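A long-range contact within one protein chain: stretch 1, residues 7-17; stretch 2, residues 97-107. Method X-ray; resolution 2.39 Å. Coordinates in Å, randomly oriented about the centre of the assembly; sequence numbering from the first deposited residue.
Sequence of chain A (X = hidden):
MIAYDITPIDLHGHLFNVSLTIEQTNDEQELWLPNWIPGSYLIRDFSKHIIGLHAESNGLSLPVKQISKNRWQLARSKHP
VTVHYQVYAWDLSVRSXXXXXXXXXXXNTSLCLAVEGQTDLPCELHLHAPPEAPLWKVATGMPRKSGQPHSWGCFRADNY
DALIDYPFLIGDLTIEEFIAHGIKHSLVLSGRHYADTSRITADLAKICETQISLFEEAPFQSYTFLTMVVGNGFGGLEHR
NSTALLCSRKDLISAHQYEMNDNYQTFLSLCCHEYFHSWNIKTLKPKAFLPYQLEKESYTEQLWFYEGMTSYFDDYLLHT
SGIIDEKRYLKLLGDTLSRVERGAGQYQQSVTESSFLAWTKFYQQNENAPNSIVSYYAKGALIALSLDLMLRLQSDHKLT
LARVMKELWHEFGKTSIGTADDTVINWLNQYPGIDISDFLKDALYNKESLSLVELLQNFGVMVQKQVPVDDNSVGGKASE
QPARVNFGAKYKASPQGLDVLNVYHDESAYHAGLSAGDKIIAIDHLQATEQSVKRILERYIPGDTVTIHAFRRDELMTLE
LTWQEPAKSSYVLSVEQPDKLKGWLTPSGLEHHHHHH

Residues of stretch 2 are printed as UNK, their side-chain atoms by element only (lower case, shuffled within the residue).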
ATOM      1  N   THR A   7     -16.731 -18.944  12.761  1.00 36.74           N
ATOM      2  CA  THR A   7     -16.344 -20.287  12.374  1.00 40.44           C
ATOM      3  C   THR A   7     -16.217 -20.376  10.860  1.00 40.33           C
ATOM      4  O   THR A   7     -17.116 -19.956  10.134  1.00 38.84           O
ATOM      5  CB  THR A   7     -17.397 -21.337  12.847  1.00 43.38           C
ATOM      6  OG1 THR A   7     -17.567 -21.245  14.267  1.00 45.91           O
ATOM      7  CG2 THR A   7     -16.954 -22.746  12.489  1.00 32.56           C
ATOM      8  N   PRO A   8     -15.078 -20.882  10.364  1.00 43.04           N
ATOM      9  CA  PRO A   8     -14.891 -21.019   8.914  1.00 41.80           C
ATOM     10  C   PRO A   8     -15.680 -22.293   8.621  1.00 44.52           C
ATOM     11  O   PRO A   8     -15.103 -23.366   8.462  1.00 44.83           O
ATOM     12  CB  PRO A   8     -13.384 -21.245   8.776  1.00 39.56           C
ATOM     13  CG  PRO A   8     -12.813 -20.658  10.029  1.00 36.71           C
ATOM     14  CD  PRO A   8     -13.806 -21.082  11.074  1.00 39.38           C
ATOM     15  N   ILE A   9     -17.001 -22.166   8.561  1.00 40.49           N
ATOM     16  CA  ILE A   9     -17.882 -23.313   8.386  1.00 41.84           C
ATOM     17  C   ILE A   9     -17.921 -24.042   7.049  1.00 44.94           C
ATOM     18  O   ILE A   9     -18.113 -25.256   7.015  1.00 45.77           O
ATOM     19  CB  ILE A   9     -19.346 -22.926   8.773  1.00 36.42           C
ATOM     20  CG1 ILE A   9     -20.150 -24.184   9.098  1.00 43.33           C
ATOM     21  CG2 ILE A   9     -20.011 -22.146   7.640  1.00 32.78           C
ATOM     22  CD1 ILE A   9     -19.726 -24.851  10.397  1.00 41.49           C
ATOM     23  N   ASP A  10     -17.752 -23.318   5.949  1.00 43.09           N
ATOM     24  CA  ASP A  10     -17.822 -23.939   4.636  1.00 39.46           C
ATOM     25  C   ASP A  10     -16.633 -23.555   3.765  1.00 40.32           C
ATOM     26  O   ASP A  10     -16.636 -22.511   3.108  1.00 43.87           O
ATOM     27  CB  ASP A  10     -19.127 -23.526   3.949  1.00 41.48           C
ATOM     28  CG  ASP A  10     -19.444 -24.382   2.728  1.00 43.55           C
ATOM     29  OD1 ASP A  10     -18.497 -24.967   2.150  1.00 46.37           O
ATOM     30  OD2 ASP A  10     -20.634 -24.457   2.344  1.00 42.52           O
ATOM     31  N   LEU A  11     -15.624 -24.416   3.751  1.00 37.98           N
ATOM     32  CA  LEU A  11     -14.415 -24.176   2.975  1.00 39.18           C
ATOM     33  C   LEU A  11     -14.619 -24.122   1.461  1.00 44.26           C
ATOM     34  O   LEU A  11     -14.091 -23.230   0.794  1.00 42.74           O
ATOM     35  CB  LEU A  11     -13.373 -25.232   3.340  1.00 36.60           C
ATOM     36  CG  LEU A  11     -12.392 -24.869   4.462  1.00 36.99           C
ATOM     37  CD1 LEU A  11     -13.009 -23.911   5.454  1.00 29.94           C
ATOM     38  CD2 LEU A  11     -11.931 -26.137   5.142  1.00 33.47           C
ATOM     39  N   HIS A  12     -15.384 -25.061   0.915  1.00 40.47           N
ATOM     40  CA  HIS A  12     -15.619 -25.074  -0.526  1.00 43.67           C
ATOM     41  C   HIS A  12     -16.569 -23.962  -0.964  1.00 45.52           C
ATOM     42  O   HIS A  12     -16.490 -23.483  -2.102  1.00 39.91           O
ATOM     43  CB  HIS A  12     -16.163 -26.435  -0.967  1.00 41.32           C
ATOM     44  CG  HIS A  12     -15.176 -27.550  -0.823  1.00 50.30           C
ATOM     45  ND1 HIS A  12     -15.450 -28.844  -1.213  1.00 52.98           N
ATOM     46  CD2 HIS A  12     -13.915 -27.566  -0.327  1.00 50.96           C
ATOM     47  CE1 HIS A  12     -14.402 -29.607  -0.962  1.00 48.38           C
ATOM     48  NE2 HIS A  12     -13.457 -28.856  -0.424  1.00 46.60           N
ATOM     49  N   GLY A  13     -17.464 -23.558  -0.059  1.00 37.62           N
ATOM     50  CA  GLY A  13     -18.396 -22.490  -0.365  1.00 32.57           C
ATOM     51  C   GLY A  13     -17.852 -21.107  -0.003  1.00 37.14           C
ATOM     52  O   GLY A  13     -18.484 -20.087  -0.294  1.00 37.00           O
ATOM     53  N   HIS A  14     -16.680 -21.062   0.630  1.00 35.29           N
ATOM     54  CA  HIS A  14     -16.063 -19.795   1.024  1.00 37.21           C
ATOM     55  C   HIS A  14     -16.995 -19.012   1.957  1.00 38.75           C
ATOM     56  O   HIS A  14     -17.233 -17.822   1.765  1.00 37.81           O
ATOM     57  CB  HIS A  14     -15.758 -18.944  -0.217  1.00 32.89           C
ATOM     58  CG  HIS A  14     -15.250 -19.737  -1.381  1.00 44.22           C
ATOM     59  ND1 HIS A  14     -14.167 -20.583  -1.290  1.00 43.30           N
ATOM     60  CD2 HIS A  14     -15.704 -19.838  -2.652  1.00 39.72           C
ATOM     61  CE1 HIS A  14     -13.976 -21.176  -2.457  1.00 36.33           C
ATOM     62  NE2 HIS A  14     -14.894 -20.742  -3.298  1.00 39.79           N
ATOM     63  N   LEU A  15     -17.512 -19.682   2.978  1.00 40.68           N
ATOM     64  CA  LEU A  15     -18.426 -19.040   3.903  1.00 40.61           C
ATOM     65  C   LEU A  15     -18.032 -19.155   5.363  1.00 41.28           C
ATOM     66  O   LEU A  15     -17.713 -20.238   5.849  1.00 41.58           O
ATOM     67  CB  LEU A  15     -19.831 -19.626   3.729  1.00 41.80           C
ATOM     68  CG  LEU A  15     -20.553 -19.372   2.399  1.00 38.99           C
ATOM     69  CD1 LEU A  15     -21.700 -20.353   2.243  1.00 37.07           C
ATOM     70  CD2 LEU A  15     -21.054 -17.937   2.362  1.00 37.13           C
ATOM     71  N   PHE A  16     -18.047 -18.026   6.061  1.00 41.59           N
ATOM     72  CA  PHE A  16     -17.758 -18.019   7.485  1.00 38.49           C
ATOM     73  C   PHE A  16     -19.130 -17.913   8.155  1.00 34.84           C
ATOM     74  O   PHE A  16     -20.025 -17.249   7.622  1.00 38.15           O
ATOM     75  CB  PHE A  16     -16.958 -16.779   7.902  1.00 34.50           C
ATOM     76  CG  PHE A  16     -15.500 -16.805   7.539  1.00 36.79           C
ATOM     77  CD1 PHE A  16     -15.052 -16.249   6.345  1.00 33.63           C
ATOM     78  CD2 PHE A  16     -14.560 -17.321   8.431  1.00 36.62           C
ATOM     79  CE1 PHE A  16     -13.675 -16.190   6.046  1.00 34.61           C
ATOM     80  CE2 PHE A  16     -13.195 -17.269   8.149  1.00 36.49           C
ATOM     81  CZ  PHE A  16     -12.750 -16.700   6.945  1.00 32.43           C
ATOM     82  N   ASN A  17     -19.316 -18.578   9.291  1.00 33.76           N
ATOM     83  CA  ASN A  17     -20.569 -18.439  10.028  1.00 32.81           C
ATOM     84  C   ASN A  17     -20.211 -17.436  11.100  1.00 41.05           C
ATOM     85  O   ASN A  17     -19.140 -17.529  11.703  1.00 46.31           O
ATOM     86  CB  ASN A  17     -21.003 -19.738  10.710  1.00 30.89           C
ATOM     87  CG  ASN A  17     -21.984 -20.532   9.877  1.00 44.94           C
ATOM     88  OD1 ASN A  17     -22.335 -20.140   8.756  1.00 50.13           O
ATOM     89  ND2 ASN A  17     -22.436 -21.658  10.420  1.00 47.46           N
ATOM     90  N   UNK A  97     -11.555 -10.538   2.967  1.00 38.85           N
ATOM     91  CA  UNK A  97     -11.688 -11.882   3.528  1.00 36.23           C
ATOM     92  C   UNK A  97     -11.644 -12.895   2.415  1.00 34.40           C
ATOM     93  O   UNK A  97     -12.182 -12.680   1.321  1.00 37.25           O
ATOM     94  c   UNK A  97     -12.990 -12.029   4.314  1.00 29.59           C
ATOM     95  N   UNK A  98     -10.962 -13.996   2.700  1.00 33.87           N
ATOM     96  CA  UNK A  98     -10.766 -15.074   1.739  1.00 33.04           C
ATOM     97  C   UNK A  98     -10.780 -16.402   2.483  1.00 39.93           C
ATOM     98  O   UNK A  98     -10.216 -16.515   3.572  1.00 44.99           O
ATOM     99  c   UNK A  98      -8.730 -16.809  -2.174  1.00 44.02           C
ATOM    100  c   UNK A  98      -8.175 -18.229  -0.313  1.00 36.42           C
ATOM    101  c   UNK A  98      -9.001 -15.976   0.088  1.00 37.26           C
ATOM    102  o   UNK A  98      -7.955 -19.019  -2.577  1.00 44.45           O
ATOM    103  c   UNK A  98      -9.088 -15.797  -1.291  1.00 41.13           C
ATOM    104  c   UNK A  98      -9.414 -14.872   1.035  1.00 31.54           C
ATOM    105  c   UNK A  98      -8.278 -18.022  -1.686  1.00 45.45           C
ATOM    106  c   UNK A  98      -8.537 -17.206   0.565  1.00 35.22           C
ATOM    107  N   UNK A  99     -11.431 -17.403   1.898  1.00 40.36           N
ATOM    108  CA  UNK A  99     -11.507 -18.719   2.512  1.00 37.41           C
ATOM    109  C   UNK A  99     -11.739 -19.851   1.509  1.00 36.03           C
ATOM    110  O   UNK A  99     -12.697 -19.822   0.739  1.00 37.77           O
ATOM    111  c   UNK A  99     -12.798 -20.079   4.309  1.00 34.71           C
ATOM    112  c   UNK A  99     -11.615 -20.270   5.227  1.00 25.66           C
ATOM    113  c   UNK A  99     -14.107 -20.085   5.108  1.00 27.75           C
ATOM    114  c   UNK A  99     -12.630 -18.753   3.555  1.00 35.66           C
ATOM    115  N   UNK A 100     -10.841 -20.830   1.505  1.00 31.27           N
ATOM    116  CA  UNK A 100     -10.988 -22.016   0.657  1.00 36.61           C
ATOM    117  C   UNK A 100     -10.415 -23.195   1.456  1.00 39.57           C
ATOM    118  O   UNK A 100     -10.198 -23.056   2.667  1.00 36.11           O
ATOM    119  o   UNK A 100      -8.185 -21.432  -1.680  1.00 39.91           O
ATOM    120  c   UNK A 100     -10.306 -21.845  -0.712  1.00 33.28           C
ATOM    121  c   UNK A 100      -8.795 -21.719  -0.626  1.00 40.21           C
ATOM    122  o   UNK A 100      -8.213 -21.919   0.465  1.00 41.27           O
ATOM    123  N   UNK A 101     -10.168 -24.338   0.823  1.00 36.38           N
ATOM    124  CA  UNK A 101      -9.667 -25.485   1.576  1.00 39.91           C
ATOM    125  C   UNK A 101      -8.169 -25.437   1.867  1.00 41.46           C
ATOM    126  O   UNK A 101      -7.614 -26.376   2.443  1.00 44.12           O
ATOM    127  c   UNK A 101      -9.274 -27.060  -0.462  1.00 39.39           C
ATOM    128  n   UNK A 101     -10.221 -27.238  -2.688  1.00 33.75           N
ATOM    129  c   UNK A 101     -10.009 -26.811   0.865  1.00 37.18           C
ATOM    130  c   UNK A 101      -9.971 -26.432  -1.662  1.00 38.61           C
ATOM    131  o   UNK A 101     -10.277 -25.241  -1.667  1.00 38.86           O
ATOM    132  N   UNK A 102      -7.513 -24.346   1.494  1.00 37.96           N
ATOM    133  CA  UNK A 102      -6.076 -24.250   1.737  1.00 38.81           C
ATOM    134  C   UNK A 102      -5.713 -23.174   2.751  1.00 39.87           C
ATOM    135  O   UNK A 102      -4.701 -23.280   3.443  1.00 38.25           O
ATOM    136  c   UNK A 102      -5.634 -25.025  -0.649  1.00 35.93           C
ATOM    137  c   UNK A 102      -6.666 -25.631  -2.759  1.00 33.68           C
ATOM    138  c   UNK A 102      -5.339 -23.997   0.415  1.00 38.35           C
ATOM    139  c   UNK A 102      -6.370 -24.683  -1.780  1.00 30.88           C
ATOM    140  c   UNK A 102      -5.479 -27.301  -1.482  1.00 35.92           C
ATOM    141  c   UNK A 102      -6.218 -26.947  -2.613  1.00 32.48           C
ATOM    142  c   UNK A 102      -5.190 -26.335  -0.509  1.00 32.91           C
ATOM    143  N   UNK A 103      -6.533 -22.134   2.845  1.00 43.92           N
ATOM    144  CA  UNK A 103      -6.239 -21.064   3.790  1.00 39.71           C
ATOM    145  C   UNK A 103      -7.441 -20.171   4.054  1.00 39.60           C
ATOM    146  O   UNK A 103      -8.462 -20.253   3.369  1.00 41.25           O
ATOM    147  c   UNK A 103      -4.223 -18.567   1.503  1.00 47.75           C
ATOM    148  c   UNK A 103      -5.072 -20.212   3.268  1.00 38.87           C
ATOM    149  o   UNK A 103      -3.251 -18.218   2.186  1.00 46.47           O
ATOM    150  n   UNK A 103      -4.277 -18.376   0.191  1.00 50.71           N
ATOM    151  c   UNK A 103      -5.440 -19.238   2.137  1.00 43.14           C
ATOM    152  N   UNK A 104      -7.299 -19.319   5.061  1.00 30.32           N
ATOM    153  CA  UNK A 104      -8.340 -18.384   5.415  1.00 27.11           C
ATOM    154  C   UNK A 104      -7.719 -17.084   5.892  1.00 30.91           C
ATOM    155  O   UNK A 104      -6.700 -17.077   6.586  1.00 36.83           O
ATOM    156  N   UNK A 105      -8.326 -15.973   5.502  1.00 32.48           N
ATOM    157  CA  UNK A 105      -7.854 -14.659   5.910  1.00 35.29           C
ATOM    158  C   UNK A 105      -9.067 -13.753   6.061  1.00 34.09           C
ATOM    159  O   UNK A 105     -10.030 -13.879   5.305  1.00 38.69           O
ATOM    160  c   UNK A 105      -6.566 -12.620   5.121  1.00 34.59           C
ATOM    161  c   UNK A 105      -5.307 -10.956   6.365  1.00 38.65           C
ATOM    162  c   UNK A 105      -5.593 -12.289   6.067  1.00 30.33           C
ATOM    163  c   UNK A 105      -6.976 -10.252   4.776  1.00 39.85           C
ATOM    164  c   UNK A 105      -6.005  -9.936   5.722  1.00 40.59           C
ATOM    165  c   UNK A 105      -7.254 -11.592   4.480  1.00 34.79           C
ATOM    166  c   UNK A 105      -6.922 -14.059   4.856  1.00 31.74           C
ATOM    167  N   UNK A 106      -9.031 -12.847   7.034  1.00 33.43           N
ATOM    168  CA  UNK A 106     -10.147 -11.926   7.207  1.00 32.10           C
ATOM    169  C   UNK A 106      -9.867 -10.720   8.084  1.00 37.02           C
ATOM    170  O   UNK A 106      -9.039 -10.761   8.995  1.00 46.59           O
ATOM    171  c   UNK A 106     -10.944 -14.527   9.363  1.00 37.84           C
ATOM    172  c   UNK A 106     -11.457 -12.888  11.547  1.00 40.07           C
ATOM    173  c   UNK A 106     -11.114 -14.227  11.751  1.00 40.87           C
ATOM    174  c   UNK A 106     -10.864 -15.048  10.656  1.00 37.63           C
ATOM    175  c   UNK A 106     -11.534 -12.382  10.248  1.00 31.82           C
ATOM    176  c   UNK A 106     -11.408 -12.649   7.731  1.00 34.23           C
ATOM    177  c   UNK A 106     -11.287 -13.196   9.144  1.00 36.39           C
ATOM    178  N   UNK A 107     -10.574  -9.641   7.771  1.00 36.28           N
ATOM    179  CA  UNK A 107     -10.509  -8.395   8.512  1.00 31.35           C
ATOM    180  C   UNK A 107     -11.895  -8.308   9.129  1.00 39.53           C
ATOM    181  O   UNK A 107     -12.897  -8.611   8.470  1.00 36.47           O
ATOM    182  n   UNK A 107      -8.693  -7.552   5.795  1.00 33.22           N
ATOM    183  o   UNK A 107      -7.963  -6.732   7.758  1.00 42.22           O
ATOM    184  c   UNK A 107      -8.881  -7.142   7.043  1.00 41.63           C
ATOM    185  c   UNK A 107     -10.296  -7.218   7.564  1.00 37.01           C
TER

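Position 97 carries a single side-chain carbon; its CB points toward stretch 1 but stays 4.6 Å from Phe-16 CE1. One carbon means Ala-97. Position 98 has one carbon leading into a ring of six carbons that bears one oxygen, and it points away from stretch 1. This is Tyr-98, and its backbone pairs with position 105 through two hydrogen bonds, N to O and O to N, each 2.8 Å.

Position 99 has four carbons, forked at the second, and points toward stretch 1, which covers more of it than of any other residue in the contact. A fork at the second carbon gives Leu-99. Its CD2 lies 4.0 Å from the centroid of the Phe-16 ring and almost on the ring normal, a CH-pi contact over the face, and the same methyl is 3.9 Å from Pro-8 CB. Both methyls also lie against Leu-11 CD1, Leu-99 CD1 at 3.9 Å and Leu-99 CD2 at 4.0 Å.

Position 100 has two carbons, the second carrying two oxygens: a carboxylate on a short stem, Asp-100. The side chain is directed away overall, though its CB comes within 4.1 Å of His-14 ND1. The carboxylate serves its own stretch: OD2 accepts from Tyr-98 OH at 2.6 Å, while OD1 accepts from the backbone N of position 102 at 2.7 Å. The backbone N of position 103 also donates to Asp-100 OD1, at 2.9 Å. The carboxylate thus ties down the turn that follows the strand.

Position 101 has three carbons, the third with one oxygen and one nitrogen, which makes it Gln-101. It is exposed, and its CB sits 4.2 Å from His-12 CD2, at the edge of that ring. Position 102, one carbon and a plain six-carbon ring, is Phe-102; it points away and does not touch stretch 1. Position 103 repeats the three-carbon amide, Gln-103, also directed away.

Position 104 has no side-chain atoms, hence Gly-104. An ideal CB there would point toward stretch 1 but would fall 3.0 Å from Leu-99 CD1, so the bare backbone leaves room for that methyl. Position 105 has one carbon and an unsubstituted six-carbon ring, and its CA-to-CB bond points away from stretch 1: Phe-105. Position 106 has the same composition but points toward stretch 1, and as Phe-106 it brings CD1 to 3.7 Å from Phe-16 CZ, the two rings lying oblique with planes at 73°. Position 107, two carbons ending in an oxygen and a nitrogen, is Asn-107, out of reach.

The contact works as two hairpin-like segments joined by side chains and one polar clasp. Leu-99 fits among Pro-8, Leu-11 and Phe-16, with Phe-106 extending the apolar patch. Beside it, His-14 ND1 donates to Leu-99 O at 2.6 Å, and Asp-100 CA approaches Leu-11 O at 3.3 Å in a CA-H...O contact. The rule to read is economical: one leucine supplies both the apolar plug and, through its carbonyl, the acceptor of the one hydrogen bond between the stretches.

Stretch 2 (97-107) AYLDQFQGFFN
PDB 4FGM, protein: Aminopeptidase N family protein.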